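1,4-dihydroxy-6-naphtoate synthase (Archaeoglobus fulgidus, PDB 1ZBM) probably catalyses the conversion of cyclic dehypoxanthinylfutalosinate into 1,4-dihydroxy-6-naphthoate and dihydroxyacetone, a step in menaquinone biosynthesis. Local coordinates at residues L50-F55 against G110-A115; P91-K96 against V145-L150; I106-R111 against P128-F133. One frame throughout, in Å; residues are numbered along the deposited sequence.

Contacts 2 and 3 lie in one five-stranded mixed sheet, their centres about 10 Å apart: strand 147-150 of contact 2 runs beside strand 105-108 of contact 3, and backbone bonds between Ala147, Leu149 and Ala107 probably join them. Contact 1 is centred about 12 Å from contact 3 and 19 Å from contact 2. There the loop leaving strand 105-108 meets helix 47-53, which packs on strand 61-65 of the other sheet. Along the chain the order is 50-55, 91-96, 106-111, 110-115, 128-133, 145-150. Gly110 and Arg111 serve both contacts 1 and 3, so the turn leading into helix 114-122, where the predicted substrate residues Thr114 and Ala115 lie, appears to bridge the two lobes.

Contact 1. Residues L50-F55 against G110-A115; sequences LNRKAF and GRYTTA
Arg111 comes near Arg52, NE lying 4.4 Å from NH2 of Arg52, a like-charged pair with no bond between them. Its own CD rests over one face of the neighbouring Tyr112 ring. That ring does most of the touching. Tyr112 CG stands anti to its carbonyl carbon (chi1 -65°), which sends the ring out to residues 50-55. Its CE2 points at the centre of the Arg52 guanidinium face, 4.0 Å from Arg52 CZ, with the two planes 73° apart; the arginine therefore sits at the edge of the tyrosine and not stacked on it. On the face opposite Arg111, Phe55 brings up its edge in a tilted edge-to-face pair, the Phe55 and Tyr112 ring centroids 5.3 Å apart. An alanine in place of Tyr112 would probably open a gap here, leaving the Phe55 edge and the Arg52 guanidinium face without their partner. Closer to the backbone, Tyr112 CB packs 4.0 Å from Asn51 CB. The contact joins the two lobes of what is probably a periplasmic-binding-protein-like fold, one lobe giving helix 47-53 and the other the turn after strand 105-108. Glu48 works from the second shell: it accepts from Tyr112 N and also from Asn51 ND2, while Asn51 OD1 takes the amide of Ser65. At Thr113 the methyl CG2 comes within 4.4 Å of Asn51 ND2. The Thr113 hydroxyl is used within its own turn, a type I turn, OG1 donating to Gly110 O at 3.2 Å and, as N-cap, receiving Asn116 N. Thr114, a predicted substrate-binding residue together with Ala115, then starts helix 114-122, its OG1 hydrogen-bonded to His67 N and Leu183 O.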
loop_
_atom_site.group_PDB
_atom_site.type_symbol
_atom_site.label_atom_id
_atom_site.label_comp_id
_atom_site.label_asym_id
_atom_site.label_seq_id
_atom_site.Cartn_x
_atom_site.Cartn_y
_atom_site.Cartn_z
ATOM N N LEU A 50 7.225 4.990 -6.608
ATOM C CA LEU A 50 6.969 3.845 -7.479
ATOM C C LEU A 50 5.713 4.057 -8.340
ATOM O O LEU A 50 5.656 3.611 -9.485
ATOM C CB LEU A 50 6.828 2.546 -6.659
ATOM C CG LEU A 50 7.996 2.119 -5.762
ATOM C CD1 LEU A 50 7.782 0.686 -5.249
ATOM C CD2 LEU A 50 9.292 2.192 -6.555
ATOM N N ASN A 51 4.707 4.731 -7.794
ATOM C CA ASN A 51 3.489 4.986 -8.556
ATOM C C ASN A 51 3.834 5.867 -9.745
ATOM O O ASN A 51 3.305 5.674 -10.826
ATOM C CB ASN A 51 2.428 5.690 -7.708
ATOM C CG ASN A 51 1.778 4.768 -6.702
ATOM O OD1 ASN A 51 1.719 3.555 -6.907
ATOM N ND2 ASN A 51 1.263 5.339 -5.616
ATOM N N ARG A 52 4.719 6.835 -9.538
ATOM C CA ARG A 52 5.116 7.731 -10.609
ATOM C C ARG A 52 6.071 7.075 -11.600
ATOM O O ARG A 52 5.862 7.159 -12.805
ATOM C CB ARG A 52 5.724 9.008 -10.017
ATOM C CG ARG A 52 4.679 9.937 -9.395
ATOM C CD ARG A 52 5.301 11.156 -8.733
ATOM N NE ARG A 52 4.280 12.153 -8.355
ATOM C CZ ARG A 52 3.687 12.988 -9.210
ATOM N NH1 ARG A 52 4.008 12.957 -10.496
ATOM N NH2 ARG A 52 2.777 13.851 -8.783
ATOM N N LYS A 53 7.108 6.405 -11.107
ATOM C CA LYS A 53 8.062 5.748 -11.998
ATOM C C LYS A 53 7.397 4.650 -12.819
ATOM O O LYS A 53 7.913 4.243 -13.858
ATOM C CB LYS A 53 9.219 5.147 -11.205
ATOM C CG LYS A 53 10.186 6.166 -10.653
ATOM C CD LYS A 53 11.425 5.461 -10.165
ATOM C CE LYS A 53 12.585 6.421 -10.011
ATOM N NZ LYS A 53 13.820 5.669 -9.632
ATOM N N ALA A 54 6.244 4.180 -12.350
ATOM C CA ALA A 54 5.501 3.128 -13.037
ATOM C C ALA A 54 4.921 3.615 -14.363
ATOM O O ALA A 54 4.497 2.813 -15.201
ATOM C CB ALA A 54 4.380 2.605 -12.132
ATOM N N PHE A 55 4.883 4.933 -14.542
ATOM C CA PHE A 55 4.356 5.530 -15.769
ATOM C C PHE A 55 5.347 5.386 -16.915
ATOM O O PHE A 55 5.033 5.708 -18.053
ATOM C CB PHE A 55 4.045 7.009 -15.536
ATOM C CG PHE A 55 2.751 7.242 -14.822
ATOM C CD1 PHE A 55 1.543 7.251 -15.522
ATOM C CD2 PHE A 55 2.733 7.409 -13.441
ATOM C CE1 PHE A 55 0.334 7.413 -14.848
ATOM C CE2 PHE A 55 1.534 7.571 -12.756
ATOM C CZ PHE A 55 0.332 7.577 -13.456
ATOM N N GLY A 110 0.658 11.301 -1.160
ATOM C CA GLY A 110 0.871 11.161 -2.583
ATOM C C GLY A 110 -0.417 11.191 -3.381
ATOM O O GLY A 110 -1.410 10.518 -3.056
ATOM N N ARG A 111 -0.392 11.982 -4.444
ATOM C CA ARG A 111 -1.546 12.136 -5.316
ATOM C C ARG A 111 -2.117 10.829 -5.849
ATOM O O ARG A 111 -3.325 10.678 -5.947
ATOM C CB ARG A 111 -1.195 13.020 -6.512
ATOM C CG ARG A 111 -2.394 13.246 -7.396
ATOM C CD ARG A 111 -2.005 13.793 -8.742
ATOM N NE ARG A 111 -1.430 15.133 -8.630
ATOM C CZ ARG A 111 -1.286 15.967 -9.654
ATOM N NH1 ARG A 111 -0.748 17.163 -9.458
ATOM N NH2 ARG A 111 -1.688 15.604 -10.870
ATOM N N TYR A 112 -1.245 9.893 -6.197
ATOM C CA TYR A 112 -1.687 8.633 -6.767
ATOM C C TYR A 112 -1.961 7.481 -5.800
ATOM O O TYR A 112 -2.190 6.356 -6.235
ATOM C CB TYR A 112 -0.685 8.195 -7.837
ATOM C CG TYR A 112 -0.640 9.137 -9.035
ATOM C CD1 TYR A 112 -1.725 9.245 -9.906
ATOM C CD2 TYR A 112 0.468 9.939 -9.275
ATOM C CE1 TYR A 112 -1.705 10.138 -10.988
ATOM C CE2 TYR A 112 0.499 10.836 -10.347
ATOM C CZ TYR A 112 -0.587 10.933 -11.196
ATOM O OH TYR A 112 -0.586 11.842 -12.234
ATOM N N THR A 113 -1.960 7.738 -4.499
ATOM C CA THR A 113 -2.227 6.653 -3.571
ATOM C C THR A 113 -3.707 6.367 -3.517
ATOM O O THR A 113 -4.541 7.234 -3.790
ATOM C CB THR A 113 -1.800 6.990 -2.168
ATOM O OG1 THR A 113 -2.673 7.999 -1.645
ATOM C CG2 THR A 113 -0.374 7.492 -2.173
ATOM N N THR A 114 -4.031 5.135 -3.159
ATOM C CA THR A 114 -5.416 4.724 -3.045
ATOM C C THR A 114 -6.118 5.557 -1.971
ATOM O O THR A 114 -7.288 5.917 -2.114
ATOM C CB THR A 114 -5.486 3.239 -2.700
ATOM O OG1 THR A 114 -4.929 2.490 -3.786
ATOM C CG2 THR A 114 -6.927 2.805 -2.483
ATOM N N ALA A 115 -5.390 5.879 -0.908
ATOM C CA ALA A 115 -5.951 6.674 0.176
ATOM C C ALA A 115 -6.372 8.056 -0.315
ATOM O O ALA A 115 -7.318 8.647 0.209
ATOM C CB ALA A 115 -4.940 6.812 1.313
#

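Contact 2. Residues P91-K96 against V145-L150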
loop_
_atom_site.group_PDB
_atom_site.type_symbol
_atom_site.label_atom_id
_atom_site.label_comp_id
_atom_site.label_asym_id
_atom_site.label_seq_id
_atom_site.Cartn_x
_atom_site.Cartn_y
_atom_site.Cartn_z
ATOM N N PRO A 91 -6.596 3.387 5.782
ATOM C CA PRO A 91 -6.123 4.762 5.985
ATOM C C PRO A 91 -7.138 5.653 6.680
ATOM O O PRO A 91 -8.337 5.378 6.676
ATOM C CB PRO A 91 -5.807 5.236 4.567
ATOM C CG PRO A 91 -6.748 4.427 3.721
ATOM C CD PRO A 91 -6.626 3.060 4.347
ATOM N N VAL A 92 -6.658 6.724 7.288
ATOM C CA VAL A 92 -7.554 7.633 7.973
ATOM C C VAL A 92 -7.038 9.051 7.880
ATOM O O VAL A 92 -5.898 9.286 7.493
ATOM C CB VAL A 92 -7.682 7.254 9.460
ATOM C CG1 VAL A 92 -8.349 5.885 9.610
ATOM C CG2 VAL A 92 -6.303 7.239 10.103
ATOM N N VAL A 93 -7.899 9.998 8.216
ATOM C CA VAL A 93 -7.515 11.391 8.225
ATOM C C VAL A 93 -7.594 11.753 9.709
ATOM O O VAL A 93 -8.579 11.446 10.379
ATOM C CB VAL A 93 -8.483 12.237 7.378
ATOM C CG1 VAL A 93 -8.176 13.715 7.544
ATOM C CG2 VAL A 93 -8.352 11.838 5.911
ATOM N N VAL A 94 -6.535 12.360 10.228
ATOM C CA VAL A 94 -6.483 12.722 11.634
ATOM C C VAL A 94 -6.333 14.226 11.824
ATOM O O VAL A 94 -5.847 14.924 10.928
ATOM C CB VAL A 94 -5.293 12.039 12.333
ATOM C CG1 VAL A 94 -3.981 12.645 11.830
ATOM C CG2 VAL A 94 -5.408 12.208 13.823
ATOM N N ALA A 95 -6.733 14.715 12.999
ATOM C CA ALA A 95 -6.649 16.144 13.319
ATOM C C ALA A 95 -6.505 16.372 14.825
ATOM O O ALA A 95 -6.738 15.465 15.614
ATOM C CB ALA A 95 -7.884 16.872 12.794
ATOM N N LYS A 96 -6.114 17.579 15.226
ATOM C CA LYS A 96 -5.936 17.855 16.646
ATOM C C LYS A 96 -7.270 17.795 17.395
ATOM O O LYS A 96 -7.306 17.546 18.603
ATOM C CB LYS A 96 -5.247 19.209 16.840
ATOM C CG LYS A 96 -3.923 19.313 16.083
ATOM C CD LYS A 96 -3.182 20.624 16.350
ATOM C CE LYS A 96 -2.674 20.685 17.784
ATOM N NZ LYS A 96 -1.770 21.837 18.020
ATOM N N VAL A 145 -1.292 22.481 8.783
ATOM C CA VAL A 145 -2.452 22.110 7.999
ATOM C C VAL A 145 -3.612 21.815 8.960
ATOM O O VAL A 145 -3.431 21.832 10.181
ATOM C CB VAL A 145 -2.154 20.863 7.125
ATOM C CG1 VAL A 145 -1.046 21.184 6.125
ATOM C CG2 VAL A 145 -1.725 19.685 8.010
ATOM N N ASP A 146 -4.806 21.565 8.435
ATOM C CA ASP A 146 -5.931 21.259 9.319
ATOM C C ASP A 146 -5.981 19.775 9.629
ATOM O O ASP A 146 -6.382 19.373 10.723
ATOM C CB ASP A 146 -7.260 21.673 8.685
ATOM C CG ASP A 146 -7.327 23.163 8.388
ATOM O OD1 ASP A 146 -6.947 23.566 7.271
ATOM O OD2 ASP A 146 -7.751 23.923 9.281
ATOM N N ALA A 147 -5.578 18.962 8.659
ATOM C CA ALA A 147 -5.607 17.518 8.840
ATOM C C ALA A 147 -4.580 16.804 7.981
ATOM O O ALA A 147 -4.004 17.397 7.073
ATOM C CB ALA A 147 -7.000 16.989 8.534
ATOM N N GLY A 148 -4.358 15.527 8.286
ATOM C CA GLY A 148 -3.396 14.733 7.547
ATOM C C GLY A 148 -3.900 13.338 7.238
ATOM O O GLY A 148 -4.594 12.723 8.050
ATOM N N LEU A 149 -3.559 12.851 6.050
ATOM C CA LEU A 149 -3.950 11.519 5.610
ATOM C C LEU A 149 -2.788 10.575 5.915
ATOM O O LEU A 149 -1.662 10.811 5.484
ATOM C CB LEU A 149 -4.239 11.539 4.107
ATOM C CG LEU A 149 -4.788 10.262 3.468
ATOM C CD1 LEU A 149 -6.115 9.859 4.131
ATOM C CD2 LEU A 149 -4.997 10.523 1.991
ATOM N N LEU A 150 -3.067 9.514 6.662
ATOM C CA LEU A 150 -2.054 8.541 7.057
ATOM C C LEU A 150 -2.283 7.203 6.381
ATOM O O LEU A 150 -3.284 6.537 6.649
ATOM C CB LEU A 150 -2.113 8.330 8.569
ATOM C CG LEU A 150 -2.146 9.599 9.403
ATOM C CD1 LEU A 150 -2.443 9.281 10.856
ATOM C CD2 LEU A 150 -0.802 10.312 9.257
HETATM O O HOH W 1 -5.948 19.660 13.427
#
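Val93 and Leu149 face each other as a non-hydrogen-bonded antiparallel pair, and their methyls are pressed together: Val93 CG2 is 3.5 Å from Leu149 CD1, closer than two methyls normally sit. On the same face Val93 CG1, anti to its backbone N (chi1 173°), reaches Ala147 CB at 3.6 Å. Across the sheet, Val94 CG1 meets Leu150 CD1 at 3.8 Å; Gly148, the hydrogen-bonded mate of Val94, brings no side chain to this face. The amides set this register. Leu150 N donates to Val92 O at 3.0 Å, whereas the return bond from Val92 N is weak. Val94 and Gly148 exchange the other two bonds, and past the end of the strands a water spans Lys96 N and Asp146 O.

Further out, helix 114-122 covers the Val93 and Leu149 face with Leu119 and Ala115, and helix 136-141 covers Leu150 with Ile136 and Ile137, a sheet layered between helices. Strands 164-168 and 105-108 flank the pair. The charged ends turn elsewhere, Asp146 OD1 to Arg105 N and Lys96 NZ to Glu143, so across this contact the direct polar ties are backbone bonds and the side chains supply hydrocarbon.

Contact 3. Residues I106-R111 against P128-F133; sequences IAVPGR and PVEMPF
Met131, present as selenomethionine, lies along Ala107 and Val108. Its backbone N makes a weak bond to Val108 O, and its CB sits 4.1 Å from that same oxygen. CG is anti to the backbone N (chi1 175°), which extends the chain until SE meets Ala107 CB at 3.8 Å. The turn about the CG-SE bond keeps CE by that methyl as well, 4.1 Å from Ala107 CB. Ile136 and Ala139 of helix 136-141 close over this end. The two segments belong to a beta-alpha-beta crossover: strands 105-108 and 127-130 run parallel, joined through helix 114-122. Val129 N donates to Ile106 O at 2.8 Å, and Val108 N to Val129 O at 3.2 Å. On the opposite face of the sheet from Ala107, Val108 CG2 lies 3.7 Å from Val129 O and only loosely near Pro128 CB. Glu130 curls back toward the turn, where OE2 stands 3.8 Å from Arg111 CB without a bond to its guanidinium. Past the strands, Pro109 CB packs on Phe133 CB at 4.0 Å, and the Phe133 ring goes on to an edge-to-face pair with His152, the predicted proton acceptor.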
loop_
_atom_site.group_PDB
_atom_site.type_symbol
_atom_site.label_atom_id
_atom_site.label_comp_id
_atom_site.label_asym_id
_atom_site.label_seq_id
_atom_site.Cartn_x
_atom_site.Cartn_y
_atom_site.Cartn_z
ATOM N N ILE A 106 -5.736 19.603 3.790
ATOM C CA ILE A 106 -5.272 18.300 4.264
ATOM C C ILE A 106 -3.986 17.815 3.615
ATOM O O ILE A 106 -3.888 17.723 2.379
ATOM C CB ILE A 106 -6.338 17.203 4.041
ATOM C CG1 ILE A 106 -7.713 17.700 4.503
ATOM C CG2 ILE A 106 -5.949 15.944 4.796
ATOM C CD1 ILE A 106 -8.849 16.744 4.188
ATOM N N ALA A 107 -3.003 17.500 4.454
ATOM C CA ALA A 107 -1.721 16.990 3.969
ATOM C C ALA A 107 -1.943 15.568 3.456
ATOM O O ALA A 107 -2.589 14.762 4.116
ATOM C CB ALA A 107 -0.683 16.990 5.101
ATOM N N VAL A 108 -1.413 15.283 2.271
ATOM C CA VAL A 108 -1.540 13.971 1.636
ATOM C C VAL A 108 -0.164 13.451 1.232
ATOM O O VAL A 108 0.649 14.196 0.678
ATOM C CB VAL A 108 -2.416 14.043 0.373
ATOM C CG1 VAL A 108 -3.857 14.326 0.759
ATOM C CG2 VAL A 108 -1.885 15.129 -0.551
ATOM N N PRO A 109 0.100 12.158 1.478
ATOM C CA PRO A 109 1.380 11.521 1.154
ATOM C C PRO A 109 1.694 11.404 -0.338
ATOM O O PRO A 109 2.857 11.390 -0.733
ATOM C CB PRO A 109 1.246 10.161 1.815
ATOM C CG PRO A 109 -0.192 9.850 1.580
ATOM C CD PRO A 109 -0.869 11.154 1.949
ATOM N N GLY A 110 0.658 11.301 -1.160
ATOM C CA GLY A 110 0.871 11.161 -2.583
ATOM C C GLY A 110 -0.417 11.191 -3.381
ATOM O O GLY A 110 -1.410 10.518 -3.056
ATOM N N ARG A 111 -0.392 11.982 -4.444
ATOM C CA ARG A 111 -1.546 12.136 -5.316
ATOM C C ARG A 111 -2.117 10.829 -5.849
ATOM O O ARG A 111 -3.325 10.678 -5.947
ATOM C CB ARG A 111 -1.195 13.020 -6.512
ATOM C CG ARG A 111 -2.394 13.246 -7.396
ATOM C CD ARG A 111 -2.005 13.793 -8.742
ATOM N NE ARG A 111 -1.430 15.133 -8.630
ATOM C CZ ARG A 111 -1.286 15.967 -9.654
ATOM N NH1 ARG A 111 -0.748 17.163 -9.458
ATOM N NH2 ARG A 111 -1.688 15.604 -10.870
ATOM N N PRO A 128 -5.922 19.651 -0.961
ATOM C CA PRO A 128 -4.895 18.627 -0.777
ATOM C C PRO A 128 -3.508 19.263 -0.837
ATOM O O PRO A 128 -3.169 19.931 -1.809
ATOM C CB PRO A 128 -5.165 17.666 -1.932
ATOM C CG PRO A 128 -5.666 18.579 -3.010
ATOM C CD PRO A 128 -6.585 19.516 -2.273
ATOM N N VAL A 129 -2.719 19.066 0.214
ATOM C CA VAL A 129 -1.377 19.627 0.275
ATOM C C VAL A 129 -0.327 18.542 0.078
ATOM O O VAL A 129 0.065 17.873 1.032
ATOM C CB VAL A 129 -1.131 20.318 1.630
ATOM C CG1 VAL A 129 0.217 21.035 1.620
ATOM C CG2 VAL A 129 -2.252 21.302 1.921
ATOM N N GLU A 130 0.110 18.371 -1.169
ATOM C CA GLU A 130 1.126 17.381 -1.524
ATOM C C GLU A 130 2.257 17.488 -0.506
ATOM O O GLU A 130 2.732 18.587 -0.219
ATOM C CB GLU A 130 1.669 17.669 -2.925
ATOM C CG GLU A 130 2.540 16.562 -3.504
ATOM C CD GLU A 130 1.726 15.450 -4.148
ATOM O OE1 GLU A 130 2.337 14.468 -4.640
ATOM O OE2 GLU A 130 0.477 15.564 -4.166
HETATM N N MSE A 131 2.699 16.350 0.024
HETATM C CA MSE A 131 3.742 16.353 1.041
HETATM C C MSE A 131 4.220 14.924 1.352
HETATM O O MSE A 131 3.424 13.990 1.367
HETATM C CB MSE A 131 3.148 17.009 2.295
HETATM C CG MSE A 131 4.015 17.021 3.529
HETATM SE SE MSE A 131 3.053 17.712 5.083
HETATM C CE MSE A 131 2.492 19.424 4.350
ATOM N N PRO A 132 5.531 14.738 1.596
ATOM C CA PRO A 132 6.074 13.406 1.908
ATOM C C PRO A 132 5.427 12.845 3.180
ATOM O O PRO A 132 5.145 13.596 4.111
ATOM C CB PRO A 132 7.578 13.668 2.058
ATOM C CG PRO A 132 7.631 15.088 2.530
ATOM C CD PRO A 132 6.580 15.770 1.679
ATOM N N PHE A 133 5.191 11.536 3.217
ATOM C CA PHE A 133 4.532 10.927 4.368
ATOM C C PHE A 133 5.216 11.233 5.701
ATOM O O PHE A 133 4.552 11.505 6.702
ATOM C CB PHE A 133 4.413 9.401 4.194
ATOM C CG PHE A 133 5.601 8.636 4.713
ATOM C CD1 PHE A 133 6.797 8.624 4.007
ATOM C CD2 PHE A 133 5.540 7.982 5.944
ATOM C CE1 PHE A 133 7.917 7.978 4.515
ATOM C CE2 PHE A 133 6.655 7.330 6.466
ATOM C CZ PHE A 133 7.846 7.331 5.748
#